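Local coordinates for protein cellulase (Bacillus sp. BG-CS10, PDB 5E09) that probably hydrolyses internal beta-1,4-glucosidic bonds of cellulose, as a halophilic family 5 endoglucanase that also carries a family 46 carbohydrate-binding module, at residues R83-Q86 / V87-A91; Q246-I249 / I250-N254; I297-L300 / N301-V305; L309-N312 / G313-N317. All coordinates share one frame; numbering follows the deposited sequence.

Interaction 1 (R83-Q86 / V87-A91)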
# COMPACT_ATOMS: atom_id res chain seq x y z
N ARG A 83 1.73 5.24 27.59
CA ARG A 83 1.37 4.11 26.74
C ARG A 83 2.30 4.02 25.53
O ARG A 83 2.85 2.95 25.22
CB ARG A 83 -0.09 4.20 26.29
CG ARG A 83 -1.08 4.12 27.43
CD ARG A 83 -2.47 3.73 26.97
NE ARG A 83 -3.04 4.70 26.04
CZ ARG A 83 -3.79 5.74 26.39
NH1 ARG A 83 -4.06 5.96 27.67
NH2 ARG A 83 -4.26 6.56 25.47
N VAL A 84 2.50 5.16 24.86
CA VAL A 84 3.45 5.24 23.76
C VAL A 84 4.84 4.74 24.16
O VAL A 84 5.46 3.91 23.47
CB VAL A 84 3.57 6.70 23.23
CG1 VAL A 84 4.72 6.83 22.24
CG2 VAL A 84 2.26 7.13 22.59
N GLU A 85 5.33 5.22 25.31
CA GLU A 85 6.64 4.82 25.80
C GLU A 85 6.69 3.33 26.10
O GLU A 85 7.70 2.67 25.84
CB GLU A 85 7.03 5.61 27.05
CG GLU A 85 8.35 5.14 27.66
CD GLU A 85 8.81 6.00 28.82
OE1 GLU A 85 7.98 6.76 29.37
OE2 GLU A 85 10.01 5.91 29.18
N GLN A 86 5.60 2.80 26.65
CA GLN A 86 5.54 1.38 26.96
C GLN A 86 5.66 0.55 25.69
O GLN A 86 6.40 -0.43 25.64
CB GLN A 86 4.25 1.03 27.71
CG GLN A 86 4.06 -0.47 27.89
CD GLN A 86 3.72 -0.85 29.31
OE1 GLN A 86 2.90 -0.20 29.96
NE2 GLN A 86 4.36 -1.90 29.81
N VAL A 87 4.93 0.95 24.65
CA VAL A 87 5.00 0.21 23.40
C VAL A 87 6.42 0.25 22.85
O VAL A 87 6.97 -0.79 22.43
CB VAL A 87 4.02 0.77 22.36
CG1 VAL A 87 4.27 0.12 21.01
CG2 VAL A 87 2.60 0.54 22.82
N ILE A 88 7.03 1.43 22.90
CA ILE A 88 8.42 1.58 22.47
C ILE A 88 9.36 0.66 23.25
O ILE A 88 10.29 0.06 22.68
CB ILE A 88 8.87 3.05 22.60
CG1 ILE A 88 8.13 3.92 21.59
CG2 ILE A 88 10.38 3.17 22.40
CD1 ILE A 88 8.47 5.39 21.65
N ASP A 89 9.13 0.54 24.56
CA ASP A 89 9.95 -0.32 25.40
C ASP A 89 9.78 -1.78 25.00
O ASP A 89 10.77 -2.50 24.89
CB ASP A 89 9.59 -0.14 26.88
CG ASP A 89 10.04 1.20 27.43
OD1 ASP A 89 10.92 1.83 26.80
OD2 ASP A 89 9.53 1.62 28.49
N TRP A 90 8.54 -2.19 24.79
CA TRP A 90 8.24 -3.55 24.33
C TRP A 90 8.99 -3.88 23.05
O TRP A 90 9.59 -4.96 22.92
CB TRP A 90 6.74 -3.72 24.09
CG TRP A 90 5.92 -3.80 25.34
CD1 TRP A 90 6.37 -4.06 26.60
CD2 TRP A 90 4.51 -3.63 25.43
NE1 TRP A 90 5.31 -4.07 27.48
CE2 TRP A 90 4.16 -3.80 26.79
CE3 TRP A 90 3.50 -3.35 24.51
CZ2 TRP A 90 2.85 -3.70 27.24
CZ3 TRP A 90 2.20 -3.25 24.96
CH2 TRP A 90 1.88 -3.42 26.31
N ALA A 91 8.96 -2.94 22.11
CA ALA A 91 9.61 -3.15 20.82
C ALA A 91 11.13 -3.19 20.95
O ALA A 91 11.79 -3.97 20.27
CB ALA A 91 9.18 -2.06 19.84
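Q86 sets its CG over one face of the W90 indole, one turn further along helix 78-93, with its amide tilted 43° to the ring. This helix links strands 57-60 and 97-100 in a beta-alpha-beta unit of the TIM barrel. The backbone is satisfied by four successive i to i+4 bonds. V87 N donates to R83 O, I88 N to V84 O, D89 N to E85 O and W90 N to Q86 O. The last is 2.9 Å long with an N-H...O angle of 168°. The charged ends find their partners elsewhere. R83 NE makes a salt bridge to E34, E85 OE1 makes one to R134, and D89 OD1 is hydrogen-bonded to H138. These partners matter for E85 and D89, whose OE2 and OD2 lie only 4.4 Å apart. R134 probably offsets the repulsion. On the buried side V84 and I88 run side by side, with CG1 of V84 4.1 Å from CD1 of I88. I88 also packs on I60 and L100 of the barrel strands. Q86 turns CG anti to its backbone N (chi1 172°). The resulting CH-pi contact puts Q86 CG 3.8 Å from the centroid of the six-membered ring of W90.

Interaction 2 (Q246-I249 / I250-N254); sequences QQDI and IDTFN
I250 begins the second half of this turn-to-turn contact in helix 243-261, on the outside of the TIM barrel. Its N donates to Q246 O, and its CG2 lies 3.9 Å from NE2 of Q247. D251 comes next and is held twice by Q247. Its backbone N bonds to Q247 O, while its OD1 accepts from Q247 NE2 at 2.8 Å. The Q247 chain bends at chi2 (58°) and carries its amide forward along the helix to D251. The amide points its N-H in its own plane, yet it meets OD1 from above the carboxylate plane, 38° out of it. T252 follows with a double grip on D248 O. Its N donates at 3.0 Å and its OG1 at 2.6 Å, from opposite faces of the carbonyl plane. OG1 sits beside the backbone N (chi1 -61°), within range of the carbonyl one turn back. The D248 carboxylate turns elsewhere, with OD2 hydrogen-bonded to the hydroxyl of Y225 on strand 219-225. F253 completes the turn. Its N bonds to I249 O, and its CD2 lies 4.2 Å from I249 CG2. The F253 ring also meets Y225 edge-to-face. The buried T252 hydroxyl is thus satisfied within its own helix, at a carbonyl that serves two donors, while the Q247-D251 bond ties successive turns on the more exposed side.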
# COMPACT_ATOMS: atom_id res chain seq x y z
N GLN A 246 5.99 -0.37 -13.56
CA GLN A 246 7.35 -0.86 -13.36
C GLN A 246 8.37 0.26 -13.56
O GLN A 246 9.28 0.45 -12.74
CB GLN A 246 7.63 -2.01 -14.33
CG GLN A 246 6.61 -3.14 -14.24
CD GLN A 246 6.89 -4.29 -15.18
OE1 GLN A 246 6.47 -4.28 -16.34
NE2 GLN A 246 7.61 -5.29 -14.70
N GLN A 247 8.19 1.01 -14.64
CA GLN A 247 9.11 2.08 -14.99
C GLN A 247 9.07 3.19 -13.95
O GLN A 247 10.10 3.80 -13.66
CB GLN A 247 8.78 2.65 -16.37
CG GLN A 247 9.91 3.48 -16.96
CD GLN A 247 11.20 2.70 -17.08
OE1 GLN A 247 11.22 1.58 -17.58
NE2 GLN A 247 12.30 3.28 -16.60
N ASP A 248 7.89 3.44 -13.39
CA ASP A 248 7.75 4.43 -12.33
C ASP A 248 8.55 4.01 -11.11
O ASP A 248 9.23 4.84 -10.48
CB ASP A 248 6.29 4.63 -11.96
CG ASP A 248 6.09 5.81 -11.04
OD1 ASP A 248 6.17 6.96 -11.54
OD2 ASP A 248 5.86 5.60 -9.83
N ILE A 249 8.49 2.73 -10.77
CA ILE A 249 9.34 2.22 -9.69
C ILE A 249 10.84 2.43 -9.98
O ILE A 249 11.60 2.99 -9.15
CB ILE A 249 9.07 0.73 -9.44
CG1 ILE A 249 7.66 0.54 -8.89
CG2 ILE A 249 10.12 0.15 -8.50
CD1 ILE A 249 7.19 -0.89 -8.85
N ILE A 250 11.26 1.99 -11.16
CA ILE A 250 12.66 2.07 -11.56
C ILE A 250 13.19 3.50 -11.53
O ILE A 250 14.23 3.77 -10.93
CB ILE A 250 12.87 1.46 -12.96
CG1 ILE A 250 12.77 -0.06 -12.89
CG2 ILE A 250 14.23 1.86 -13.53
CD1 ILE A 250 12.98 -0.74 -14.21
N ASP A 251 12.48 4.42 -12.18
CA ASP A 251 12.88 5.83 -12.21
C ASP A 251 12.93 6.43 -10.80
O ASP A 251 13.95 7.03 -10.40
CB ASP A 251 11.93 6.65 -13.09
CG ASP A 251 11.95 6.21 -14.55
OD1 ASP A 251 12.89 5.50 -14.96
OD2 ASP A 251 11.02 6.59 -15.30
N THR A 252 11.83 6.25 -10.06
CA THR A 252 11.73 6.80 -8.72
C THR A 252 12.94 6.43 -7.87
O THR A 252 13.66 7.30 -7.34
CB THR A 252 10.46 6.34 -7.99
OG1 THR A 252 9.30 6.77 -8.72
CG2 THR A 252 10.41 6.90 -6.58
N PHE A 253 13.20 5.14 -7.77
CA PHE A 253 14.24 4.74 -6.83
C PHE A 253 15.64 4.84 -7.43
O PHE A 253 16.62 4.85 -6.70
CB PHE A 253 13.91 3.36 -6.28
CG PHE A 253 12.74 3.38 -5.34
CD1 PHE A 253 12.87 3.89 -4.07
CD2 PHE A 253 11.48 2.97 -5.76
CE1 PHE A 253 11.80 3.96 -3.20
CE2 PHE A 253 10.40 3.02 -4.90
CZ PHE A 253 10.55 3.52 -3.62
N ASN A 254 15.72 4.98 -8.75
CA ASN A 254 16.99 5.36 -9.35
C ASN A 254 17.41 6.73 -8.88
O ASN A 254 18.55 6.92 -8.45
CB ASN A 254 16.92 5.35 -10.88
CG ASN A 254 17.23 3.99 -11.47
OD1 ASN A 254 17.72 3.09 -10.78
ND2 ASN A 254 16.96 3.82 -12.76

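Interaction 3 (I297-L300 / N301-V305)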
# COMPACT_ATOMS: atom_id res chain seq x y z
N ILE A 297 10.02 -4.72 -4.20
CA ILE A 297 10.99 -5.08 -3.18
C ILE A 297 12.30 -5.56 -3.81
O ILE A 297 13.38 -5.30 -3.27
CB ILE A 297 10.42 -6.13 -2.21
CG1 ILE A 297 9.28 -5.50 -1.41
CG2 ILE A 297 11.50 -6.63 -1.26
CD1 ILE A 297 8.52 -6.46 -0.54
N HIS A 298 12.23 -6.21 -4.97
CA HIS A 298 13.45 -6.53 -5.70
C HIS A 298 14.28 -5.27 -5.95
O HIS A 298 15.48 -5.23 -5.65
CB HIS A 298 13.15 -7.21 -7.04
CG HIS A 298 14.35 -7.31 -7.94
ND1 HIS A 298 15.56 -7.80 -7.52
CD2 HIS A 298 14.50 -6.99 -9.25
CE1 HIS A 298 16.42 -7.77 -8.53
NE2 HIS A 298 15.80 -7.28 -9.59
N HIS A 299 13.64 -4.24 -6.49
CA HIS A 299 14.43 -3.06 -6.87
C HIS A 299 14.88 -2.23 -5.66
O HIS A 299 15.97 -1.61 -5.68
CB HIS A 299 13.64 -2.22 -7.87
CG HIS A 299 13.66 -2.79 -9.26
ND1 HIS A 299 14.77 -2.70 -10.08
CD2 HIS A 299 12.73 -3.50 -9.94
CE1 HIS A 299 14.51 -3.31 -11.22
NE2 HIS A 299 13.29 -3.80 -11.17
N LEU A 300 14.10 -2.26 -4.58
CA LEU A 300 14.52 -1.64 -3.32
C LEU A 300 15.77 -2.32 -2.79
O LEU A 300 16.70 -1.66 -2.33
CB LEU A 300 13.41 -1.69 -2.27
CG LEU A 300 12.12 -0.92 -2.55
CD1 LEU A 300 11.13 -1.10 -1.40
CD2 LEU A 300 12.40 0.55 -2.82
N ASN A 301 15.76 -3.65 -2.84
CA ASN A 301 16.92 -4.42 -2.41
C ASN A 301 18.15 -4.13 -3.26
O ASN A 301 19.23 -3.91 -2.72
CB ASN A 301 16.61 -5.92 -2.43
CG ASN A 301 15.65 -6.32 -1.33
OD1 ASN A 301 15.53 -5.64 -0.31
ND2 ASN A 301 14.97 -7.44 -1.52
N GLU A 302 17.97 -4.10 -4.58
CA GLU A 302 19.08 -3.75 -5.47
C GLU A 302 19.63 -2.36 -5.16
O GLU A 302 20.79 -2.07 -5.45
CB GLU A 302 18.64 -3.83 -6.94
CG GLU A 302 18.92 -5.17 -7.62
CD GLU A 302 18.62 -5.15 -9.11
OE1 GLU A 302 18.18 -4.10 -9.63
OE2 GLU A 302 18.84 -6.19 -9.78
N ARG A 303 18.79 -1.49 -4.59
CA ARG A 303 19.26 -0.14 -4.28
C ARG A 303 19.46 0.15 -2.79
O ARG A 303 19.52 1.32 -2.39
CB ARG A 303 18.30 0.89 -4.88
CG ARG A 303 18.39 0.98 -6.39
CD ARG A 303 17.10 1.49 -6.99
NE ARG A 303 17.09 1.39 -8.45
CZ ARG A 303 16.79 0.28 -9.11
NH1 ARG A 303 16.48 -0.84 -8.46
NH2 ARG A 303 16.80 0.28 -10.44
N ASP A 304 19.56 -0.90 -1.97
CA ASP A 304 19.79 -0.77 -0.53
C ASP A 304 18.82 0.17 0.19
O ASP A 304 19.20 0.88 1.12
CB ASP A 304 21.22 -0.30 -0.25
CG ASP A 304 22.26 -1.28 -0.73
OD1 ASP A 304 21.97 -2.50 -0.79
OD2 ASP A 304 23.38 -0.83 -1.06
N VAL A 305 17.56 0.17 -0.24
CA VAL A 305 16.54 0.95 0.44
C VAL A 305 15.85 0.10 1.50
O VAL A 305 15.18 -0.87 1.18
CB VAL A 305 15.48 1.50 -0.53
CG1 VAL A 305 14.41 2.27 0.24
CG2 VAL A 305 16.12 2.38 -1.59
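R303 NH1 reaches back to H299 and is hydrogen-bonded to two of its atoms. One bond goes to H299 O, 2.9 Å away and in the guanidinium plane. The other goes to H299 ND1 at 3.0 Å. NH1 lies in the imidazole plane, at the ring edge, while the ring and guanidinium planes are 55° apart. Since ND1 accepts here, a proton on this ring would be expected at NE2. The arginine chain is extended from CG to NE and runs alongside the histidine, pointing the same way. One position earlier, H298 and E302 cross at a slant, with H298 CE1 3.1 Å from E302 OE2. E302 OE1 forms a long salt bridge to R303 NH1.

The backbone sets these positions. N301 N donates to I297 O within the last turns. This is the C-terminal end of helix 286-302, closed by a Schellman motif before the chain enters strand 306-311, the last strand of the TIM barrel. V305 N donates to L300 O at 2.9 Å, and D304 N to N301 O at 3.1 Å. D304 is the C-prime residue, with a positive phi of 52°. The turn brings V305 back against L300, whose CD2 lies 4.0 Å from V305 CB. Both side chains pack on L269 of strand 267-272.

Further out, the R303 side chain lies against F253 and H257 of helix 243-261. The H299 ring meets that of F295, and its side chain touches I250. The N301 side chain rests on Q18.

Interaction 4 (L309-N312 / G313-N317)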
# COMPACT_ATOMS: atom_id res chain seq x y z
N LEU A 309 6.48 -1.45 5.66
CA LEU A 309 5.13 -1.63 5.15
C LEU A 309 4.09 -0.86 5.95
O LEU A 309 4.09 -0.89 7.18
CB LEU A 309 4.78 -3.12 5.14
CG LEU A 309 3.35 -3.55 4.82
CD1 LEU A 309 3.07 -3.40 3.33
CD2 LEU A 309 3.09 -4.97 5.30
N TRP A 310 3.20 -0.16 5.25
CA TRP A 310 2.11 0.53 5.92
C TRP A 310 0.99 -0.45 6.24
O TRP A 310 0.42 -1.07 5.33
CB TRP A 310 1.57 1.69 5.06
CG TRP A 310 0.38 2.35 5.69
CD1 TRP A 310 -0.93 2.26 5.29
CD2 TRP A 310 0.37 3.18 6.85
NE1 TRP A 310 -1.74 2.99 6.12
CE2 TRP A 310 -0.96 3.57 7.10
CE3 TRP A 310 1.38 3.65 7.71
CZ2 TRP A 310 -1.32 4.40 8.16
CZ3 TRP A 310 1.02 4.48 8.77
CH2 TRP A 310 -0.32 4.84 8.98
N ASP A 311 0.68 -0.60 7.52
CA ASP A 311 -0.35 -1.54 7.96
C ASP A 311 -1.32 -0.85 8.91
O ASP A 311 -1.02 -0.69 10.09
CB ASP A 311 0.29 -2.75 8.64
CG ASP A 311 -0.68 -3.92 8.84
OD1 ASP A 311 -1.92 -3.70 8.84
OD2 ASP A 311 -0.19 -5.06 8.99
N ASN A 312 -2.48 -0.45 8.40
CA ASN A 312 -3.46 0.30 9.19
C ASN A 312 -4.38 -0.62 9.99
O ASN A 312 -5.34 -0.16 10.61
CB ASN A 312 -4.30 1.22 8.30
CG ASN A 312 -5.11 0.46 7.24
OD1 ASN A 312 -5.34 -0.74 7.35
ND2 ASN A 312 -5.55 1.18 6.21
N GLY A 313 -4.08 -1.92 9.96
CA GLY A 313 -4.93 -2.92 10.58
C GLY A 313 -5.45 -3.93 9.58
O GLY A 313 -6.04 -4.95 9.96
N GLN A 314 -5.23 -3.67 8.29
CA GLN A 314 -5.82 -4.46 7.22
C GLN A 314 -4.94 -5.61 6.71
O GLN A 314 -5.38 -6.41 5.89
CB GLN A 314 -6.17 -3.56 6.03
CG GLN A 314 -4.98 -3.13 5.19
CD GLN A 314 -5.34 -2.10 4.12
OE1 GLN A 314 -4.56 -1.19 3.83
NE2 GLN A 314 -6.52 -2.24 3.54
N HIS A 315 -3.69 -5.69 7.18
CA HIS A 315 -2.81 -6.76 6.73
C HIS A 315 -2.63 -7.83 7.80
O HIS A 315 -2.93 -9.00 7.57
CB HIS A 315 -1.46 -6.21 6.29
CG HIS A 315 -1.53 -5.34 5.07
ND1 HIS A 315 -2.30 -5.67 3.97
CD2 HIS A 315 -0.96 -4.15 4.78
CE1 HIS A 315 -2.18 -4.73 3.06
NE2 HIS A 315 -1.37 -3.79 3.53
N LEU A 316 -2.11 -7.44 8.96
CA LEU A 316 -2.07 -8.34 10.10
C LEU A 316 -3.38 -8.25 10.86
O LEU A 316 -3.77 -7.16 11.28
CB LEU A 316 -0.89 -8.02 11.02
CG LEU A 316 -0.72 -8.97 12.22
CD1 LEU A 316 -0.11 -10.29 11.79
CD2 LEU A 316 0.12 -8.33 13.30
N ASN A 317 -4.07 -9.37 11.02
CA ASN A 317 -5.24 -9.40 11.88
C ASN A 317 -4.77 -9.28 13.33
O ASN A 317 -4.14 -10.20 13.86
CB ASN A 317 -6.07 -10.67 11.66
CG ASN A 317 -7.41 -10.65 12.39
OD1 ASN A 317 -7.53 -10.09 13.48
ND2 ASN A 317 -8.41 -11.27 11.79
O HOH W 1 -0.37 -1.11 2.64
O HOH W 2 -2.46 -0.61 5.51
O HOH W 3 -2.35 -4.51 11.33
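H315, N312 and G313 bury the most surface here, and the D311 carboxylate binds the backbone of two of them. OD1 of D311 accepts from G313 N at 3.0 Å and from H315 N at 3.1 Å, on opposite faces of the carboxylate plane. OD2 takes L316 N at 3.1 Å through its syn lone pair. W21 NE1 also bonds to OD2, so this buried carboxylate is well supplied with donors, which would probably stabilise its negative charge. CG of D311 stands anti to the backbone N (chi1 -167°), which turns the carboxylate into the loop. G313 has phi 120°, an angle that suits a residue without a side chain. N312 OD1 takes a weak hydrogen bond from Q314 N, 3.1 Å away, and the two side-chain amides cross with their planes 35° apart. H315 slides past D311 in the opposite direction, with its CB 3.2 Å from D311 OD2. The edge of its ring faces W310 O, which is 3.4 Å from CD2. Water 1 bridges the same carbonyl to H315 NE2. Water 2 donates to W310 O and Q314 OE1 and accepts from N312 N. The amide nitrogen of Q314 binds F277 O. D311 OD1 with G313 N forms an Asx turn, extended by the bonds to H315 N and L316 N. It lies at the C-terminal end of the eighth TIM-barrel strand, where the active site of this fold is found.

In the fold
All four contacts belong to the family 5 TIM barrel. Interactions 2 and 3 are direct neighbours on adjacent outer helices, with centres 11 Å apart. N254 OD1 meets R303 NE at 3.0 Å, and F253 CE1 packs on L300 CD2 at 3.5 Å. Interaction 3 leads straight into interaction 4 along the chain, through strand 306-311, although their centres are 22 Å apart. Interaction 1 lies on a helix elsewhere around the barrel, about 36 Å from interaction 2 and 19 Å from interaction 4, centre to centre. Interaction 4 is at the barrel's C-terminal end, where family 5 enzymes bind substrate.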